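Local atomic coordinates of kojibiose phosphorylase (Gut metagenome, PDB entry 6W0P), a protein that belongs to glycoside hydrolase family 65, a family of carbohydrate-active enzymes whose helical central catalytic domain lies between an N-terminal and a C-terminal domain. Residues G472-G475 and K480-V483; K387-I392 and H412-F417; V536-K541 and Q548-F553; K453-R458 and F491-C496. All coordinates share one frame; numbering follows the deposited sequence.

Interaction 1 of 4, residues G472-G475 and K480-V483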
loop_
_atom_site.group_PDB
_atom_site.type_symbol
_atom_site.label_atom_id
_atom_site.label_comp_id
_atom_site.label_asym_id
_atom_site.label_seq_id
_atom_site.Cartn_x
_atom_site.Cartn_y
_atom_site.Cartn_z
ATOM N N GLY A 472 -2.757 -10.702 13.470
ATOM C CA GLY A 472 -2.535 -9.780 12.346
ATOM C C GLY A 472 -1.139 -9.224 12.408
ATOM O O GLY A 472 -0.986 -7.999 12.419
ATOM N N VAL A 473 -0.151 -10.110 12.523
ATOM C CA VAL A 473 1.261 -9.716 12.783
ATOM C C VAL A 473 2.174 -10.263 11.692
ATOM O O VAL A 473 1.705 -10.996 10.773
ATOM C CB VAL A 473 1.718 -10.139 14.189
ATOM C CG1 VAL A 473 0.929 -9.383 15.251
ATOM C CG2 VAL A 473 1.659 -11.644 14.413
ATOM N N MET A 474 3.433 -9.875 11.806
ATOM C CA MET A 474 4.548 -10.362 10.982
ATOM C C MET A 474 5.757 -10.488 11.906
ATOM O O MET A 474 6.046 -9.501 12.632
ATOM C CB MET A 474 4.844 -9.360 9.859
ATOM C CG MET A 474 6.112 -9.664 9.104
ATOM S SD MET A 474 6.546 -8.441 7.837
ATOM C CE MET A 474 5.324 -8.788 6.579
ATOM N N GLY A 475 6.429 -11.643 11.868
ATOM C CA GLY A 475 7.667 -11.882 12.614
ATOM C C GLY A 475 8.843 -11.348 11.816
ATOM O O GLY A 475 8.651 -10.654 10.821
ATOM N N LYS A 480 5.715 -13.684 5.728
ATOM C CA LYS A 480 4.463 -14.105 6.420
ATOM C C LYS A 480 3.758 -12.877 7.001
ATOM O O LYS A 480 4.261 -12.324 8.021
ATOM C CB LYS A 480 4.762 -15.160 7.485
ATOM C CG LYS A 480 4.904 -16.558 6.915
ATOM C CD LYS A 480 3.598 -17.103 6.357
ATOM C CE LYS A 480 3.810 -18.134 5.275
ATOM N NZ LYS A 480 4.727 -17.647 4.211
ATOM N N LEU A 481 2.630 -12.509 6.391
ATOM C CA LEU A 481 1.887 -11.241 6.634
ATOM C C LEU A 481 0.469 -11.505 7.166
ATOM O O LEU A 481 -0.267 -12.278 6.553
ATOM C CB LEU A 481 1.855 -10.449 5.323
ATOM C CG LEU A 481 0.909 -9.248 5.290
ATOM C CD1 LEU A 481 1.227 -8.253 6.398
ATOM C CD2 LEU A 481 0.945 -8.573 3.930
ATOM N N MET A 482 0.098 -10.851 8.270
ATOM C CA MET A 482 -1.259 -10.911 8.877
ATOM C C MET A 482 -1.496 -12.361 9.298
ATOM O O MET A 482 -2.602 -12.923 9.068
ATOM C CB MET A 482 -2.369 -10.458 7.918
ATOM C CG MET A 482 -2.300 -8.983 7.512
ATOM S SD MET A 482 -2.512 -7.822 8.863
ATOM C CE MET A 482 -4.027 -8.428 9.615
ATOM N N VAL A 483 -0.460 -12.970 9.864
ATOM C CA VAL A 483 -0.588 -14.318 10.470
ATOM C C VAL A 483 -0.934 -14.148 11.944
ATOM O O VAL A 483 -0.775 -13.036 12.472
ATOM C CB VAL A 483 0.679 -15.159 10.267
ATOM C CG1 VAL A 483 0.896 -15.425 8.792
ATOM C CG2 VAL A 483 1.909 -14.554 10.921
#

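Interaction 2 of 4, residues K387-I392 and H412-F417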
loop_
_atom_site.group_PDB
_atom_site.type_symbol
_atom_site.label_atom_id
_atom_site.label_comp_id
_atom_site.label_asym_id
_atom_site.label_seq_id
_atom_site.Cartn_x
_atom_site.Cartn_y
_atom_site.Cartn_z
ATOM N N LYS A 387 -0.281 4.707 20.378
ATOM C CA LYS A 387 -1.607 5.377 20.216
ATOM C C LYS A 387 -2.017 5.366 18.736
ATOM O O LYS A 387 -3.177 5.009 18.486
ATOM C CB LYS A 387 -1.612 6.761 20.868
ATOM C CG LYS A 387 -1.598 6.695 22.395
ATOM C CD LYS A 387 -1.818 8.029 23.124
ATOM C CE LYS A 387 -2.020 7.833 24.619
ATOM N NZ LYS A 387 -2.270 9.116 25.326
ATOM N N GLU A 388 -1.099 5.634 17.797
ATOM C CA GLU A 388 -1.383 5.569 16.334
ATOM C C GLU A 388 -1.868 4.151 15.957
ATOM O O GLU A 388 -2.574 4.024 14.915
ATOM C CB GLU A 388 -0.155 5.946 15.499
ATOM C CG GLU A 388 0.275 7.423 15.534
ATOM C CD GLU A 388 1.644 7.699 14.896
ATOM O OE1 GLU A 388 2.363 6.734 14.553
ATOM O OE2 GLU A 388 2.003 8.884 14.728
ATOM N N LEU A 389 -1.481 3.119 16.731
ATOM C CA LEU A 389 -1.915 1.709 16.547
ATOM C C LEU A 389 -3.009 1.323 17.554
ATOM O O LEU A 389 -3.147 0.116 17.825
ATOM C CB LEU A 389 -0.703 0.775 16.684
ATOM C CG LEU A 389 0.411 0.971 15.659
ATOM C CD1 LEU A 389 1.527 -0.047 15.868
ATOM C CD2 LEU A 389 -0.135 0.890 14.243
ATOM N N ASP A 390 -3.781 2.280 18.069
ATOM C CA ASP A 390 -4.959 2.013 18.950
ATOM C C ASP A 390 -4.549 1.126 20.137
ATOM O O ASP A 390 -5.357 0.278 20.580
ATOM C CB ASP A 390 -6.122 1.428 18.136
ATOM C CG ASP A 390 -6.783 2.465 17.233
ATOM O OD1 ASP A 390 -6.410 3.648 17.326
ATOM O OD2 ASP A 390 -7.650 2.095 16.443
ATOM N N SER A 391 -3.348 1.374 20.662
ATOM C CA SER A 391 -2.724 0.660 21.798
ATOM C C SER A 391 -2.232 1.691 22.807
ATOM O O SER A 391 -2.331 2.902 22.491
ATOM C CB SER A 391 -1.605 -0.238 21.290
ATOM O OG SER A 391 -2.128 -1.210 20.389
ATOM N N ILE A 392 -1.729 1.227 23.954
ATOM C CA ILE A 392 -1.079 2.077 24.999
ATOM C C ILE A 392 0.352 1.579 25.250
ATOM O O ILE A 392 0.806 0.625 24.554
ATOM C CB ILE A 392 -1.944 2.147 26.270
ATOM C CG1 ILE A 392 -2.224 0.774 26.884
ATOM C CG2 ILE A 392 -3.238 2.930 25.989
ATOM C CD1 ILE A 392 -2.724 0.861 28.330
ATOM N N HIS A 412 4.635 -3.747 7.325
ATOM C CA HIS A 412 5.733 -3.905 8.297
ATOM C C HIS A 412 5.414 -3.070 9.531
ATOM O O HIS A 412 5.492 -3.653 10.649
ATOM C CB HIS A 412 7.127 -3.575 7.717
ATOM C CG HIS A 412 7.513 -4.407 6.540
ATOM N ND1 HIS A 412 8.492 -4.003 5.632
ATOM C CD2 HIS A 412 6.969 -5.527 6.032
ATOM C CE1 HIS A 412 8.554 -4.864 4.643
ATOM N NE2 HIS A 412 7.621 -5.810 4.859
ATOM N N ALA A 413 5.083 -1.783 9.353
ATOM C CA ALA A 413 4.981 -0.802 10.470
ATOM C C ALA A 413 3.807 -1.129 11.392
ATOM O O ALA A 413 3.934 -0.825 12.579
ATOM C CB ALA A 413 4.901 0.632 9.989
ATOM N N SER A 414 2.737 -1.739 10.890
ATOM C CA SER A 414 1.524 -2.060 11.694
ATOM C C SER A 414 1.603 -3.493 12.231
ATOM O O SER A 414 0.762 -3.857 13.096
ATOM C CB SER A 414 0.260 -1.857 10.914
ATOM O OG SER A 414 0.135 -0.502 10.505
ATOM N N THR A 415 2.571 -4.293 11.777
ATOM C CA THR A 415 2.516 -5.764 11.975
ATOM C C THR A 415 3.684 -6.327 12.788
ATOM O O THR A 415 3.492 -7.442 13.326
ATOM C CB THR A 415 2.423 -6.478 10.628
ATOM O OG1 THR A 415 3.609 -6.171 9.901
ATOM C CG2 THR A 415 1.185 -6.067 9.874
ATOM N N GLN A 416 4.815 -5.630 12.865
ATOM C CA GLN A 416 6.088 -6.183 13.396
ATOM C C GLN A 416 6.415 -5.506 14.725
ATOM O O GLN A 416 6.685 -4.294 14.719
ATOM C CB GLN A 416 7.247 -5.969 12.418
ATOM C CG GLN A 416 7.193 -6.835 11.166
ATOM C CD GLN A 416 8.413 -6.592 10.310
ATOM O OE1 GLN A 416 8.613 -5.479 9.826
ATOM N NE2 GLN A 416 9.287 -7.594 10.234
ATOM N N PHE A 417 6.447 -6.262 15.820
ATOM C CA PHE A 417 6.750 -5.699 17.162
ATOM C C PHE A 417 8.160 -6.100 17.589
ATOM O O PHE A 417 8.538 -5.794 18.736
ATOM C CB PHE A 417 5.595 -6.033 18.112
ATOM C CG PHE A 417 4.272 -5.657 17.495
ATOM C CD1 PHE A 417 4.086 -4.406 16.937
ATOM C CD2 PHE A 417 3.248 -6.576 17.383
ATOM C CE1 PHE A 417 2.884 -4.069 16.324
ATOM C CE2 PHE A 417 2.046 -6.240 16.778
ATOM C CZ PHE A 417 1.867 -4.991 16.243
#

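Interaction 3 of 4, residues V536-K541 and Q548-F553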
loop_
_atom_site.group_PDB
_atom_site.type_symbol
_atom_site.label_atom_id
_atom_site.label_comp_id
_atom_site.label_asym_id
_atom_site.label_seq_id
_atom_site.Cartn_x
_atom_site.Cartn_y
_atom_site.Cartn_z
ATOM N N VAL A 536 -0.042 -18.255 23.543
ATOM C CA VAL A 536 0.022 -19.354 22.554
ATOM C C VAL A 536 1.489 -19.497 22.149
ATOM O O VAL A 536 2.103 -18.469 21.789
ATOM C CB VAL A 536 -0.866 -19.083 21.332
ATOM C CG1 VAL A 536 -0.684 -20.175 20.293
ATOM C CG2 VAL A 536 -2.327 -18.937 21.716
ATOM N N ILE A 537 2.007 -20.721 22.253
ATOM C CA ILE A 537 3.374 -21.135 21.829
ATOM C C ILE A 537 3.223 -22.470 21.091
ATOM O O ILE A 537 3.086 -23.501 21.771
ATOM C CB ILE A 537 4.344 -21.275 23.027
ATOM C CG1 ILE A 537 4.458 -20.003 23.863
ATOM C CG2 ILE A 537 5.716 -21.738 22.541
ATOM C CD1 ILE A 537 5.113 -18.856 23.118
ATOM N N LEU A 538 3.298 -22.445 19.756
ATOM C CA LEU A 538 3.098 -23.641 18.906
ATOM C C LEU A 538 4.366 -24.502 18.979
ATOM O O LEU A 538 5.289 -24.330 18.147
ATOM C CB LEU A 538 2.750 -23.193 17.486
ATOM C CG LEU A 538 1.463 -22.385 17.366
ATOM C CD1 LEU A 538 1.316 -21.822 15.967
ATOM C CD2 LEU A 538 0.238 -23.234 17.734
ATOM N N TYR A 539 4.441 -25.351 20.000
ATOM C CA TYR A 539 5.619 -26.200 20.278
ATOM C C TYR A 539 5.134 -27.636 20.420
ATOM O O TYR A 539 4.183 -27.874 21.194
ATOM C CB TYR A 539 6.364 -25.752 21.535
ATOM C CG TYR A 539 7.515 -26.659 21.874
ATOM C CD1 TYR A 539 8.621 -26.693 21.048
ATOM C CD2 TYR A 539 7.483 -27.535 22.951
ATOM C CE1 TYR A 539 9.688 -27.539 21.306
ATOM C CE2 TYR A 539 8.555 -28.375 23.240
ATOM C CZ TYR A 539 9.662 -28.377 22.408
ATOM O OH TYR A 539 10.745 -29.177 22.600
ATOM N N ASP A 540 5.754 -28.552 19.684
ATOM C CA ASP A 540 5.404 -29.991 19.734
ATOM C C ASP A 540 6.482 -30.733 20.548
ATOM O O ASP A 540 7.645 -30.717 20.146
ATOM C CB ASP A 540 5.172 -30.497 18.315
ATOM C CG ASP A 540 4.752 -31.947 18.300
ATOM O OD1 ASP A 540 5.169 -32.681 19.221
ATOM O OD2 ASP A 540 4.047 -32.331 17.356
ATOM N N LYS A 541 6.125 -31.350 21.677
ATOM C CA LYS A 541 7.119 -32.008 22.573
ATOM C C LYS A 541 7.655 -33.293 21.926
ATOM O O LYS A 541 8.725 -33.744 22.346
ATOM C CB LYS A 541 6.535 -32.293 23.961
ATOM C CG LYS A 541 6.136 -31.059 24.761
ATOM C CD LYS A 541 5.458 -31.354 26.103
ATOM C CE LYS A 541 4.151 -32.122 25.997
ATOM N NZ LYS A 541 3.641 -32.536 27.329
ATOM N N GLN A 548 6.225 -21.799 13.012
ATOM C CA GLN A 548 6.583 -20.369 12.857
ATOM C C GLN A 548 5.348 -19.507 13.094
ATOM O O GLN A 548 5.485 -18.433 13.708
ATOM C CB GLN A 548 7.160 -20.079 11.470
ATOM C CG GLN A 548 7.745 -18.695 11.389
ATOM C CD GLN A 548 8.386 -18.452 10.054
ATOM O OE1 GLN A 548 9.383 -19.088 9.710
ATOM N NE2 GLN A 548 7.823 -17.512 9.312
ATOM N N ASN A 549 4.204 -19.945 12.573
ATOM C CA ASN A 549 2.898 -19.284 12.827
ATOM C C ASN A 549 1.788 -20.324 12.627
ATOM O O ASN A 549 2.080 -21.417 12.079
ATOM C CB ASN A 549 2.727 -18.018 11.978
ATOM C CG ASN A 549 2.727 -18.287 10.489
ATOM O OD1 ASN A 549 3.660 -17.875 9.791
ATOM N ND2 ASN A 549 1.675 -18.932 9.995
ATOM N N ASP A 550 0.573 -20.003 13.067
ATOM C CA ASP A 550 -0.605 -20.887 12.901
ATOM C C ASP A 550 -0.761 -21.157 11.406
ATOM O O ASP A 550 -0.815 -20.165 10.643
ATOM C CB ASP A 550 -1.880 -20.254 13.470
ATOM C CG ASP A 550 -2.992 -21.233 13.855
ATOM O OD1 ASP A 550 -2.702 -22.433 14.098
ATOM O OD2 ASP A 550 -4.158 -20.763 13.998
ATOM N N GLY A 551 -0.796 -22.429 11.014
ATOM C CA GLY A 551 -1.019 -22.858 9.624
ATOM C C GLY A 551 0.266 -22.856 8.803
ATOM O O GLY A 551 0.175 -23.160 7.569
ATOM N N PHE A 552 1.419 -22.543 9.406
ATOM C CA PHE A 552 2.707 -22.526 8.665
ATOM C C PHE A 552 3.033 -23.904 8.073
ATOM O O PHE A 552 3.365 -23.941 6.895
ATOM C CB PHE A 552 3.908 -22.069 9.489
ATOM C CG PHE A 552 5.107 -21.867 8.602
ATOM C CD1 PHE A 552 5.944 -22.924 8.284
ATOM C CD2 PHE A 552 5.337 -20.642 8.001
ATOM C CE1 PHE A 552 7.014 -22.745 7.425
ATOM C CE2 PHE A 552 6.407 -20.462 7.144
ATOM C CZ PHE A 552 7.244 -21.518 6.857
ATOM N N PHE A 553 2.993 -24.982 8.856
ATOM C CA PHE A 553 3.422 -26.348 8.432
ATOM C C PHE A 553 2.638 -26.833 7.210
ATOM O O PHE A 553 3.234 -27.554 6.392
ATOM C CB PHE A 553 3.202 -27.382 9.543
ATOM C CG PHE A 553 4.134 -27.282 10.719
ATOM C CD1 PHE A 553 5.403 -26.738 10.580
ATOM C CD2 PHE A 553 3.767 -27.812 11.951
ATOM C CE1 PHE A 553 6.284 -26.706 11.649
ATOM C CE2 PHE A 553 4.650 -27.779 13.023
ATOM C CZ PHE A 553 5.895 -27.204 12.875
#

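Interaction 4 of 4, residues K453-R458 and F491-C496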
loop_
_atom_site.group_PDB
_atom_site.type_symbol
_atom_site.label_atom_id
_atom_site.label_comp_id
_atom_site.label_asym_id
_atom_site.label_seq_id
_atom_site.Cartn_x
_atom_site.Cartn_y
_atom_site.Cartn_z
ATOM N N LYS A 453 3.163 -2.777 28.658
ATOM C CA LYS A 453 1.829 -2.135 28.455
ATOM C C LYS A 453 1.404 -2.215 26.983
ATOM O O LYS A 453 0.235 -2.566 26.709
ATOM C CB LYS A 453 1.883 -0.675 28.896
ATOM C CG LYS A 453 1.666 -0.468 30.379
ATOM C CD LYS A 453 1.924 0.955 30.835
ATOM C CE LYS A 453 1.046 2.010 30.196
ATOM N NZ LYS A 453 1.686 3.348 30.280
ATOM N N PHE A 454 2.301 -1.893 26.046
ATOM C CA PHE A 454 1.995 -1.991 24.595
ATOM C C PHE A 454 1.667 -3.441 24.230
ATOM O O PHE A 454 0.648 -3.676 23.582
ATOM C CB PHE A 454 3.145 -1.452 23.754
ATOM C CG PHE A 454 3.018 -1.786 22.298
ATOM C CD1 PHE A 454 1.937 -1.328 21.568
ATOM C CD2 PHE A 454 3.978 -2.557 21.662
ATOM C CE1 PHE A 454 1.816 -1.636 20.221
ATOM C CE2 PHE A 454 3.849 -2.862 20.319
ATOM C CZ PHE A 454 2.775 -2.398 19.602
ATOM N N LEU A 455 2.491 -4.387 24.682
ATOM C CA LEU A 455 2.357 -5.815 24.304
ATOM C C LEU A 455 1.020 -6.347 24.827
ATOM O O LEU A 455 0.403 -7.163 24.120
ATOM C CB LEU A 455 3.545 -6.610 24.845
ATOM C CG LEU A 455 4.870 -6.389 24.124
ATOM C CD1 LEU A 455 5.956 -7.288 24.709
ATOM C CD2 LEU A 455 4.748 -6.625 22.621
ATOM N N LEU A 456 0.588 -5.889 26.008
ATOM C CA LEU A 456 -0.669 -6.338 26.682
ATOM C C LEU A 456 -1.903 -5.713 26.033
ATOM O O LEU A 456 -2.958 -6.336 26.122
ATOM C CB LEU A 456 -0.625 -5.975 28.171
ATOM C CG LEU A 456 0.214 -6.908 29.037
ATOM C CD1 LEU A 456 0.454 -6.305 30.413
ATOM C CD2 LEU A 456 -0.449 -8.270 29.153
ATOM N N SER A 457 -1.777 -4.525 25.434
ATOM C CA SER A 457 -2.884 -3.825 24.735
ATOM C C SER A 457 -2.996 -4.255 23.268
ATOM O O SER A 457 -4.114 -4.303 22.767
ATOM C CB SER A 457 -2.741 -2.346 24.848
ATOM O OG SER A 457 -1.423 -1.939 24.553
ATOM N N ARG A 458 -1.880 -4.491 22.571
ATOM C CA ARG A 458 -1.894 -4.873 21.136
ATOM C C ARG A 458 -2.139 -6.380 21.070
ATOM O O ARG A 458 -2.798 -6.859 20.113
ATOM C CB ARG A 458 -0.593 -4.445 20.445
ATOM C CG ARG A 458 -0.451 -4.906 18.992
ATOM C CD ARG A 458 -1.670 -4.529 18.165
ATOM N NE ARG A 458 -1.578 -4.888 16.756
ATOM C CZ ARG A 458 -1.765 -6.099 16.249
ATOM N NH1 ARG A 458 -2.066 -7.132 17.018
ATOM N NH2 ARG A 458 -1.678 -6.274 14.948
ATOM N N PHE A 491 6.720 -15.605 21.869
ATOM C CA PHE A 491 7.853 -16.062 22.697
ATOM C C PHE A 491 8.537 -14.832 23.296
ATOM O O PHE A 491 8.665 -14.753 24.538
ATOM C CB PHE A 491 8.812 -16.914 21.866
ATOM C CG PHE A 491 9.925 -17.561 22.647
ATOM C CD1 PHE A 491 11.127 -16.908 22.842
ATOM C CD2 PHE A 491 9.780 -18.838 23.156
ATOM C CE1 PHE A 491 12.147 -17.510 23.560
ATOM C CE2 PHE A 491 10.813 -19.450 23.846
ATOM C CZ PHE A 491 12.000 -18.786 24.036
ATOM N N MET A 492 8.937 -13.885 22.448
ATOM C CA MET A 492 9.683 -12.687 22.912
ATOM C C MET A 492 8.805 -11.827 23.850
ATOM O O MET A 492 9.380 -11.242 24.784
ATOM C CB MET A 492 10.172 -11.859 21.723
ATOM C CG MET A 492 11.208 -12.575 20.885
ATOM S SD MET A 492 12.652 -13.077 21.842
ATOM C CE MET A 492 13.427 -11.476 22.065
ATOM N N ALA A 493 7.490 -11.715 23.593
ATOM C CA ALA A 493 6.525 -10.984 24.442
ATOM C C ALA A 493 6.452 -11.652 25.824
ATOM O O ALA A 493 6.542 -10.950 26.863
ATOM C CB ALA A 493 5.166 -10.951 23.781
ATOM N N LYS A 494 6.273 -12.971 25.842
ATOM C CA LYS A 494 6.260 -13.780 27.087
ATOM C C LYS A 494 7.585 -13.570 27.830
ATOM O O LYS A 494 7.523 -13.340 29.057
ATOM C CB LYS A 494 5.989 -15.244 26.766
ATOM C CG LYS A 494 5.788 -16.125 27.987
ATOM C CD LYS A 494 5.482 -17.588 27.691
ATOM C CE LYS A 494 5.345 -18.390 28.972
ATOM N NZ LYS A 494 4.552 -19.621 28.751
ATOM N N LYS A 495 8.725 -13.534 27.124
ATOM C CA LYS A 495 10.039 -13.264 27.765
ATOM C C LYS A 495 10.048 -11.853 28.361
ATOM O O LYS A 495 10.619 -11.679 29.444
ATOM C CB LYS A 495 11.213 -13.440 26.802
ATOM C CG LYS A 495 11.595 -14.881 26.503
ATOM C CD LYS A 495 12.168 -15.613 27.703
ATOM C CE LYS A 495 12.964 -16.830 27.299
ATOM N NZ LYS A 495 13.352 -17.640 28.477
ATOM N N CYS A 496 9.462 -10.872 27.688
ATOM C CA CYS A 496 9.355 -9.497 28.232
ATOM C C CYS A 496 8.558 -9.529 29.547
ATOM O O CYS A 496 9.031 -8.968 30.553
ATOM C CB CYS A 496 8.686 -8.543 27.259
ATOM S SG CYS A 496 8.878 -6.827 27.806
#

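Interaction 1 of 4, residues G472-G475 and K480-V483
Val473 and Val483 form a single antiparallel, hydrogen-bonded bridge with a G1 beta bulge on each side: Gly472 and Val473 together face Val483, while Met482 and Val483 together face Val473. Val473 N reaches Val483 O at 3.0 Å, nearly straight at 173°, and the return bond from Val483 N to Val473 O is 3.1 Å long and more bent, 148°. The first residue of each bulge has positive phi, a conformation natural to glycine at 472 but less usual for Met482.

Each valine sets one methyl beside the other's carbonyl oxygen. CG2 of Val473 packs 3.4 Å from Val483 O, and CG2 of Val483 lies 3.6 Å from Val473 O, so apolar branches flank both bonded carbonyls. Met482 folds at its last two torsions, curling the flexible thioether back until its CE rests 3.4 Å from Gly472 CA, where no side chain stands in the way. Farther along, Met474 lays its CG 3.4 Å from Lys480 O; its chain then bends at the sulfur, and CE meets Leu481 CB at 4.0 Å. Lys480 leads its amine elsewhere, to the carbonyls of Tyr580 and Thr582.

This largely buried turn lies between strand 468-469 and helix 487-504. Met474, Leu481 and Met482 pack on helix 410-413 of their own chain, and Leu481 and Met482 also touch Trp410 and Tyr580 of the second subunit.

Interaction 2 of 4, residues K387-I392 and H412-F417
Leu389 carries the contact, reaching over to Ala413, Ser414 and Phe417 with its two methyls. Its CG stands anti to the carbonyl carbon (chi1 -62°), which sends the fork across the gap. CD1 approaches the Phe417 ring at its edge, near the ring plane, 4.3 Å from CE1, and also lies 4.1 Å from Ala413 O. The other branch, CD2, comes to 4.0 Å from Ser414 OG. No hydrogen bond links the segments; a branched apolar residue suits a place where its methyls can meet three residues.

On its own segment the contact is confined to Leu389; the outer part of 387-392 is exposed at Lys387, Glu388 and Ile392. Asp390, with positive phi, is the C-prime residue of a Schellman motif: its N bonds to Lys387 O at 2.8 Å, and Ser391 N bonds back into the helix. Ser391 OG donates to Leu389 O from well above the carbonyl plane, at 3.1 Å. The second subunit packs on Leu389 and Ser414, and its Arg578 forms a salt bridge with Asp390.

The contact thus joins the end of helix 379-388 to the link between helices 410-413 and 418-434, where N-cap Phe417 meets Phe454 of helix 437-458 edge-to-face.

Interaction 3 of 4, residues V536-K541 and Q548-F553
Leu538 meets the peptide between Asn549 and Asp550 in a small, partly buried van der Waals contact of a leucine methyl with a peptide, within the long irregular connection from helix 522-534 to helix 590-596. One methyl does the touching: CD1 lies 3.5 Å from Asp550 N and 3.7 Å from Asn549 C, with Asp550 CB a little farther off at 4.3 Å. The leucine side chain sets out toward the other segment, and no hydrogen bond joins the two.

Local turns shape both sides. Leu538 is the centre of an inverse gamma turn, marked by a weak bond from Tyr539 N to Ile537 O. On the other segment, Asn549 to Phe552 form a type II beta turn closed by Phe552 N on Asn549 O at 3.0 Å. Gly551 holds the position with positive phi, where glycine is at ease. Within the turn, Asn549 ND2 donates to Asp550 O (2.9 Å, 143°), the acceptor lying in the amide plane while the donor stands above the carbonyl plane. Gln548 packs its CB over one face of the Phe552 ring, near its rim, and its NE2 bonds to Asp477.

Backbone hydrogen bonds between Leu538 and Glu547 and between Asp550 and Asn484 further tie the segments into their surroundings. An inverse gamma turn and a type II beta turn with glycine third thus shape this loop of the central catalytic domain.

Interaction 4 of 4, residues K453-R458 and F491-C496
Both segments are helical, and their backbones come closest where Leu455 CA and Ala493 CA are 6.6 Å apart. The segment 453-458 is the final stretch of helix 437-458, with Arg458 N bonded to Phe454 O at 2.8 Å; 491-496 lies inside helix 487-504, where Cys496 N bonds to Met492 O at 2.9 Å.

Leu455 bridges the gap with one methyl. Its CD1 rests 3.7 Å from Ala493 CA and 3.9 Å from Ala493 CB, and the same carbon stands 3.9 Å from Cys496 CB. Ala493 and Cys496, three residues apart, are small side chains, so the leucine methyl settles directly against the neighbouring helix surface. This is ordinary apolar helix-helix packing in the helical catalytic domain, which the family shares with other six-hairpin, (alpha/alpha)6-barrel enzymes. For Cys496, CB is the nearer atom; SG, set anti to the backbone N (chi1 -168°), lies only slightly farther, 4.3 Å from Leu455 CD1.

The same helices have further neighbours. Phe454 packs on Ser420 and Met492 on Thr421, both of helix 418-434, whereas Leu456 lies against Met528 and Ala531 of helix 522-534. Lys495 makes a salt bridge with Glu600 and a cation-pi contact with Tyr597.

Overall arrangement
From the N terminus, interaction 2 comes first, closing the loop from the end of helix 379-388 to the start of helix 418-434. Interaction 4 next spans the connection between helices 437-458 and 487-504, and interaction 1 closes a shorter turn within that span. Interaction 3 follows in series, beyond helix 522-534; no loops cross. All four belong to the catalytic domain. Segment 472-475 bonds to 412-417 through Met474 N and Thr415 O, while Lys480 and Val483 pack on Asn549 of interaction 3. Ile392 N probably bonds to Ser457 OG, joining interactions 2 and 4, and Ile537 touches Phe491. Interactions 2 and 3 do not meet, their nearest atoms being about 10 Å apart.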